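Local structure of malonyl CoA-acyl carrier protein transacylase (Mycobacterium tuberculosis, 2QC3) at residues A210-S224 with V231-S243. The protein transfers the malonyl group from malonyl-CoA to the holo acyl carrier protein, a step in fatty acid biosynthesis. Numbering follows the deposited sequence.
Sequences AANIATADPTATLLS and VTSAAAAMDTLVS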
ATOM      1  N   ALA A 210       1.430   4.478 -16.503  1.00 25.84           N
ATOM      2  CA  ALA A 210       0.162   3.761 -16.380  1.00 27.38           C
ATOM      3  C   ALA A 210      -0.611   3.671 -17.703  1.00 28.26           C
ATOM      4  O   ALA A 210      -1.167   2.625 -18.027  1.00 28.26           O
ATOM      5  CB  ALA A 210      -0.711   4.424 -15.316  1.00 25.48           C
ATOM      6  N   ALA A 211      -0.630   4.760 -18.467  1.00 28.25           N
ATOM      7  CA  ALA A 211      -1.358   4.798 -19.739  1.00 29.69           C
ATOM      8  C   ALA A 211      -0.810   3.867 -20.825  1.00 30.81           C
ATOM      9  O   ALA A 211      -1.489   3.606 -21.823  1.00 31.14           O
ATOM     10  CB  ALA A 211      -1.412   6.238 -20.263  1.00 28.78           C
ATOM     11  N   ASN A 212       0.407   3.367 -20.631  1.00 31.16           N
ATOM     12  CA  ASN A 212       1.037   2.473 -21.598  1.00 32.92           C
ATOM     13  C   ASN A 212       0.980   0.999 -21.204  1.00 33.85           C
ATOM     14  O   ASN A 212       1.383   0.127 -21.973  1.00 34.04           O
ATOM     15  CB  ASN A 212       2.495   2.882 -21.804  1.00 35.55           C
ATOM     16  CG  ASN A 212       2.636   4.065 -22.733  1.00 37.17           C
ATOM     17  OD1 ASN A 212       2.505   3.928 -23.950  1.00 38.42           O
ATOM     18  ND2 ASN A 212       2.887   5.238 -22.166  1.00 38.36           N
ATOM     19  N   ILE A 213       0.488   0.726 -20.003  1.00 32.97           N
ATOM     20  CA  ILE A 213       0.390  -0.643 -19.509  1.00 32.87           C
ATOM     21  C   ILE A 213      -0.900  -1.308 -19.980  1.00 31.67           C
ATOM     22  O   ILE A 213      -1.943  -0.664 -20.042  1.00 31.82           O
ATOM     23  CB  ILE A 213       0.413  -0.665 -17.960  1.00 33.02           C
ATOM     24  CG1 ILE A 213       1.762  -0.153 -17.457  1.00 34.56           C
ATOM     25  CG2 ILE A 213       0.148  -2.068 -17.443  1.00 33.07           C
ATOM     26  CD1 ILE A 213       1.796   0.075 -15.952  1.00 35.72           C
ATOM     27  N   ALA A 214      -0.824  -2.594 -20.308  1.00 30.27           N
ATOM     28  CA  ALA A 214      -2.000  -3.346 -20.736  1.00 31.91           C
ATOM     29  C   ALA A 214      -2.837  -3.651 -19.495  1.00 31.08           C
ATOM     30  O   ALA A 214      -2.318  -4.135 -18.490  1.00 32.03           O
ATOM     31  CB  ALA A 214      -1.578  -4.655 -21.422  1.00 31.52           C
ATOM     32  N   THR A 215      -4.131  -3.370 -19.567  1.00 30.81           N
ATOM     33  CA  THR A 215      -5.014  -3.605 -18.434  1.00 30.67           C
ATOM     34  C   THR A 215      -6.219  -4.470 -18.779  1.00 30.38           C
ATOM     35  O   THR A 215      -6.469  -4.786 -19.940  1.00 29.37           O
ATOM     36  CB  THR A 215      -5.540  -2.275 -17.863  1.00 32.13           C
ATOM     37  OG1 THR A 215      -6.332  -1.613 -18.858  1.00 29.94           O
ATOM     38  CG2 THR A 215      -4.378  -1.370 -17.457  1.00 28.95           C
ATOM     39  N   ALA A 216      -6.960  -4.853 -17.747  1.00 30.51           N
ATOM     40  CA  ALA A 216      -8.157  -5.667 -17.908  1.00 29.52           C
ATOM     41  C   ALA A 216      -9.107  -5.325 -16.770  1.00 29.19           C
ATOM     42  O   ALA A 216      -8.676  -4.845 -15.719  1.00 28.75           O
ATOM     43  CB  ALA A 216      -7.796  -7.141 -17.866  1.00 28.25           C
ATOM     44  N   ASP A 217     -10.399  -5.549 -16.980  1.00 29.31           N
ATOM     45  CA  ASP A 217     -11.376  -5.268 -15.937  1.00 28.08           C
ATOM     46  C   ASP A 217     -11.031  -6.196 -14.783  1.00 27.60           C
ATOM     47  O   ASP A 217     -10.598  -7.320 -15.000  1.00 25.68           O
ATOM     48  CB  ASP A 217     -12.798  -5.537 -16.448  1.00 29.79           C
ATOM     49  CG  ASP A 217     -13.309  -4.428 -17.359  1.00 30.01           C
ATOM     50  OD1 ASP A 217     -14.335  -4.632 -18.042  1.00 31.60           O
ATOM     51  OD2 ASP A 217     -12.686  -3.348 -17.381  1.00 29.38           O
ATOM     52  N   PRO A 218     -11.198  -5.729 -13.540  1.00 28.36           N
ATOM     53  CA  PRO A 218     -10.878  -6.580 -12.392  1.00 29.29           C
ATOM     54  C   PRO A 218     -11.673  -7.879 -12.355  1.00 31.38           C
ATOM     55  O   PRO A 218     -12.863  -7.902 -12.669  1.00 32.67           O
ATOM     56  CB  PRO A 218     -11.171  -5.669 -11.194  1.00 28.51           C
ATOM     57  CG  PRO A 218     -12.219  -4.741 -11.714  1.00 28.65           C
ATOM     58  CD  PRO A 218     -11.724  -4.426 -13.101  1.00 27.54           C
ATOM     59  N   THR A 219     -10.999  -8.960 -11.976  1.00 31.89           N
ATOM     60  CA  THR A 219     -11.631 -10.269 -11.888  1.00 32.06           C
ATOM     61  C   THR A 219     -12.256 -10.454 -10.511  1.00 30.40           C
ATOM     62  O   THR A 219     -12.895 -11.468 -10.238  1.00 30.24           O
ATOM     63  CB  THR A 219     -10.605 -11.402 -12.120  1.00 32.43           C
ATOM     64  OG1 THR A 219      -9.624 -11.389 -11.074  1.00 34.90           O
ATOM     65  CG2 THR A 219      -9.909 -11.219 -13.461  1.00 34.88           C
ATOM     66  N   ALA A 220     -12.063  -9.471  -9.641  1.00 29.36           N
ATOM     67  CA  ALA A 220     -12.615  -9.536  -8.296  1.00 26.69           C
ATOM     68  C   ALA A 220     -13.000  -8.144  -7.829  1.00 26.65           C
ATOM     69  O   ALA A 220     -12.610  -7.151  -8.441  1.00 26.07           O
ATOM     70  CB  ALA A 220     -11.596 -10.141  -7.342  1.00 28.22           C
ATOM     71  N   THR A 221     -13.785  -8.072  -6.759  1.00 25.65           N
ATOM     72  CA  THR A 221     -14.183  -6.781  -6.206  1.00 27.36           C
ATOM     73  C   THR A 221     -12.896  -6.094  -5.749  1.00 25.95           C
ATOM     74  O   THR A 221     -12.197  -6.581  -4.858  1.00 26.14           O
ATOM     75  CB  THR A 221     -15.113  -6.955  -4.994  1.00 28.07           C
ATOM     76  OG1 THR A 221     -16.225  -7.780  -5.364  1.00 30.25           O
ATOM     77  CG2 THR A 221     -15.621  -5.603  -4.513  1.00 28.68           C
ATOM     78  N   LEU A 222     -12.583  -4.972  -6.379  1.00 25.69           N
ATOM     79  CA  LEU A 222     -11.373  -4.221  -6.069  1.00 23.68           C
ATOM     80  C   LEU A 222     -11.730  -2.850  -5.513  1.00 23.27           C
ATOM     81  O   LEU A 222     -12.343  -2.030  -6.202  1.00 22.80           O
ATOM     82  CB  LEU A 222     -10.525  -4.069  -7.340  1.00 23.89           C
ATOM     83  CG  LEU A 222      -9.189  -3.312  -7.294  1.00 23.99           C
ATOM     84  CD1 LEU A 222      -8.173  -4.045  -6.411  1.00 21.74           C
ATOM     85  CD2 LEU A 222      -8.650  -3.197  -8.702  1.00 23.23           C
ATOM     86  N   LEU A 223     -11.352  -2.611  -4.263  1.00 22.41           N
ATOM     87  CA  LEU A 223     -11.623  -1.335  -3.606  1.00 23.04           C
ATOM     88  C   LEU A 223     -10.510  -0.331  -3.883  1.00 24.01           C
ATOM     89  O   LEU A 223      -9.398  -0.713  -4.248  1.00 21.57           O
ATOM     90  CB  LEU A 223     -11.756  -1.532  -2.096  1.00 23.46           C
ATOM     91  CG  LEU A 223     -12.844  -2.515  -1.663  1.00 22.23           C
ATOM     92  CD1 LEU A 223     -12.955  -2.507  -0.142  1.00 21.98           C
ATOM     93  CD2 LEU A 223     -14.170  -2.112  -2.304  1.00 20.30           C
ATOM     94  N   SER A 224     -10.822   0.950  -3.704  1.00 22.20           N
ATOM     95  CA  SER A 224      -9.861   2.019  -3.928  1.00 21.95           C
ATOM     96  C   SER A 224      -9.708   2.902  -2.692  1.00 21.10           C
ATOM     97  O   SER A 224     -10.681   3.180  -1.993  1.00 19.91           O
ATOM     98  CB  SER A 224     -10.305   2.886  -5.116  1.00 21.57           C
ATOM     99  OG  SER A 224      -9.445   4.000  -5.278  1.00 21.88           O
ATOM    100  N   VAL A 231     -13.745  -0.200  -7.868  1.00 27.07           N
ATOM    101  CA  VAL A 231     -13.502   0.306  -9.213  1.00 28.34           C
ATOM    102  C   VAL A 231     -13.817  -0.916 -10.056  1.00 29.10           C
ATOM    103  O   VAL A 231     -13.157  -1.948  -9.944  1.00 30.39           O
ATOM    104  CB  VAL A 231     -12.037   0.747  -9.421  1.00 25.84           C
ATOM    105  CG1 VAL A 231     -11.825   2.124  -8.799  1.00 24.79           C
ATOM    106  CG2 VAL A 231     -11.084  -0.264  -8.791  1.00 26.86           C
ATOM    107  N   THR A 232     -14.843  -0.795 -10.889  1.00 31.22           N
ATOM    108  CA  THR A 232     -15.323  -1.901 -11.706  1.00 32.54           C
ATOM    109  C   THR A 232     -14.782  -2.048 -13.121  1.00 32.70           C
ATOM    110  O   THR A 232     -15.034  -3.062 -13.776  1.00 32.90           O
ATOM    111  CB  THR A 232     -16.850  -1.841 -11.782  1.00 33.98           C
ATOM    112  OG1 THR A 232     -17.243  -0.604 -12.393  1.00 36.71           O
ATOM    113  CG2 THR A 232     -17.446  -1.906 -10.375  1.00 35.89           C
ATOM    114  N   SER A 233     -14.058  -1.047 -13.609  1.00 30.64           N
ATOM    115  CA  SER A 233     -13.506  -1.129 -14.955  1.00 30.23           C
ATOM    116  C   SER A 233     -12.019  -0.818 -14.950  1.00 29.00           C
ATOM    117  O   SER A 233     -11.534  -0.079 -14.093  1.00 28.68           O
ATOM    118  CB  SER A 233     -14.220  -0.153 -15.898  1.00 29.78           C
ATOM    119  OG  SER A 233     -13.893   1.190 -15.588  1.00 30.48           O
ATOM    120  N   ALA A 234     -11.302  -1.388 -15.912  1.00 27.04           N
ATOM    121  CA  ALA A 234      -9.869  -1.167 -16.037  1.00 25.57           C
ATOM    122  C   ALA A 234      -9.559   0.326 -16.047  1.00 26.23           C
ATOM    123  O   ALA A 234      -8.701   0.801 -15.299  1.00 26.07           O
ATOM    124  CB  ALA A 234      -9.357  -1.810 -17.323  1.00 22.87           C
ATOM    125  N   ALA A 235     -10.271   1.063 -16.896  1.00 25.55           N
ATOM    126  CA  ALA A 235     -10.063   2.498 -17.028  1.00 26.06           C
ATOM    127  C   ALA A 235     -10.321   3.236 -15.721  1.00 26.95           C
ATOM    128  O   ALA A 235      -9.521   4.078 -15.310  1.00 25.40           O
ATOM    129  CB  ALA A 235     -10.955   3.060 -18.134  1.00 25.82           C
ATOM    130  N   ALA A 236     -11.441   2.933 -15.074  1.00 27.48           N
ATOM    131  CA  ALA A 236     -11.771   3.594 -13.817  1.00 26.72           C
ATOM    132  C   ALA A 236     -10.695   3.304 -12.784  1.00 26.10           C
ATOM    133  O   ALA A 236     -10.230   4.202 -12.087  1.00 27.72           O
ATOM    134  CB  ALA A 236     -13.133   3.124 -13.309  1.00 27.23           C
ATOM    135  N   ALA A 237     -10.295   2.042 -12.688  1.00 25.60           N
ATOM    136  CA  ALA A 237      -9.270   1.646 -11.730  1.00 23.21           C
ATOM    137  C   ALA A 237      -7.943   2.367 -11.975  1.00 24.71           C
ATOM    138  O   ALA A 237      -7.348   2.916 -11.046  1.00 26.34           O
ATOM    139  CB  ALA A 237      -9.054   0.141 -11.794  1.00 24.63           C
ATOM    140  N   MET A 238      -7.477   2.381 -13.220  1.00 22.55           N
ATOM    141  CA  MET A 238      -6.200   3.029 -13.511  1.00 24.05           C
ATOM    142  C   MET A 238      -6.236   4.538 -13.311  1.00 23.78           C
ATOM    143  O   MET A 238      -5.299   5.108 -12.751  1.00 23.86           O
ATOM    144  CB  MET A 238      -5.734   2.691 -14.930  1.00 23.06           C
ATOM    145  CG  MET A 238      -5.482   1.207 -15.141  1.00 23.14           C
ATOM    146  SD  MET A 238      -4.407   0.482 -13.870  1.00 24.10           S
ATOM    147  CE  MET A 238      -2.788   1.105 -14.410  1.00 24.00           C
ATOM    148  N   ASP A 239      -7.311   5.182 -13.758  1.00 23.63           N
ATOM    149  CA  ASP A 239      -7.444   6.628 -13.593  1.00 24.91           C
ATOM    150  C   ASP A 239      -7.425   6.976 -12.107  1.00 23.12           C
ATOM    151  O   ASP A 239      -6.812   7.953 -11.692  1.00 23.71           O
ATOM    152  CB  ASP A 239      -8.753   7.134 -14.217  1.00 25.98           C
ATOM    153  CG  ASP A 239      -8.726   7.111 -15.735  1.00 29.80           C
ATOM    154  OD1 ASP A 239      -7.623   7.001 -16.309  1.00 30.01           O
ATOM    155  OD2 ASP A 239      -9.805   7.216 -16.356  1.00 29.68           O
ATOM    156  N   THR A 240      -8.106   6.166 -11.308  1.00 22.26           N
ATOM    157  CA  THR A 240      -8.152   6.393  -9.873  1.00 21.91           C
ATOM    158  C   THR A 240      -6.786   6.157  -9.240  1.00 22.10           C
ATOM    159  O   THR A 240      -6.376   6.900  -8.345  1.00 24.06           O
ATOM    160  CB  THR A 240      -9.200   5.484  -9.215  1.00 23.26           C
ATOM    161  OG1 THR A 240     -10.495   5.843  -9.708  1.00 22.39           O
ATOM    162  CG2 THR A 240      -9.177   5.627  -7.698  1.00 19.62           C
ATOM    163  N   LEU A 241      -6.085   5.127  -9.709  1.00 22.04           N
ATOM    164  CA  LEU A 241      -4.752   4.810  -9.197  1.00 22.23           C
ATOM    165  C   LEU A 241      -3.795   5.981  -9.432  1.00 22.27           C
ATOM    166  O   LEU A 241      -3.053   6.376  -8.536  1.00 21.07           O
ATOM    167  CB  LEU A 241      -4.205   3.549  -9.877  1.00 21.66           C
ATOM    168  CG  LEU A 241      -2.732   3.196  -9.615  1.00 23.13           C
ATOM    169  CD1 LEU A 241      -2.495   2.984  -8.136  1.00 24.67           C
ATOM    170  CD2 LEU A 241      -2.353   1.957 -10.387  1.00 21.14           C
ATOM    171  N   VAL A 242      -3.820   6.543 -10.639  1.00 21.95           N
ATOM    172  CA  VAL A 242      -2.944   7.662 -10.960  1.00 21.60           C
ATOM    173  C   VAL A 242      -3.282   8.850 -10.067  1.00 22.50           C
ATOM    174  O   VAL A 242      -2.407   9.460  -9.453  1.00 21.28           O
ATOM    175  CB  VAL A 242      -3.098   8.072 -12.435  1.00 23.70           C
ATOM    176  CG1 VAL A 242      -2.226   9.287 -12.736  1.00 25.20           C
ATOM    177  CG2 VAL A 242      -2.708   6.908 -13.331  1.00 25.49           C
ATOM    178  N   SER A 243      -4.568   9.155  -9.979  1.00 22.05           N
ATOM    179  CA  SER A 243      -5.035  10.264  -9.167  1.00 22.69           C
ATOM    180  C   SER A 243      -4.691  10.116  -7.679  1.00 21.76           C
ATOM    181  O   SER A 243      -4.412  11.105  -7.005  1.00 20.43           O
ATOM    182  CB  SER A 243      -6.546  10.425  -9.357  1.00 22.75           C
ATOM    183  OG  SER A 243      -7.025  11.526  -8.622  1.00 29.93           O
TER
HETATM  184  O   HOH W   1     -16.942  -3.224 -16.491  1.00 56.65           O
HETATM  185  O   HOH W   2     -14.233  -4.082  -8.436  1.00 25.83           O
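With chi1 at -77°, Asp217 sets its carboxylate beside its own backbone N, and from there OD2 meets the first turn of helix 234-243; in Met238, chi1 sets CG beside the backbone N and against Thr215 CG2, and the bends at chi2 and chi3 then carry SD past Thr215 and CE to Ala210 CB. Ala234 N donates to Asp217 OD2 at 2.8 Å, fairly straight at 165°; the N-H reaches the anti side of the oxygen, 21° out of the carboxylate plane. Ser233 is the N-cap, its OG accepting from Ala236 N at 3.1 Å, so two side chains, one from each segment, take up N-H groups of the first turn. Beyond the cap, the side chains of Thr215 and Met238 reach toward each other, with Thr215 CG2 3.6 Å from Met238 CG, and Ala210 CB lies 3.8 Å from Val242 CG2, packing the end of helix 203-211 against the later turns.

At the other end the two segments are joined through backbone atoms, once directly and once through a water: Val231 N donates to Leu222 O at 2.8 Å, and the water accepts from Leu222 N while donating to Val231 O. This two-point link falls at strand 221-222, the edge of the parallel sheet; Thr221 in this short strand and Leu223 just after it make backbone hydrogen bonds with Val88 of strand 86-90. Val231 CG2 lies 3.8 Å from Leu222 CD2, while Pro218 CG comes within 3.4 Å of Val231 O. Tyr99 of helix 94-101 touches both Leu222 and Met238 and donates to Ala237 O, tying the unit to the helix that follows Ser92, the probable nucleophile.

Chemically, the helix start faces a carboxylate and a hydroxyl; the negative charge of Asp217 would probably be stabilised by the helix dipole, whereas the rest is apolar packing, one direct backbone hydrogen bond and a bridging water.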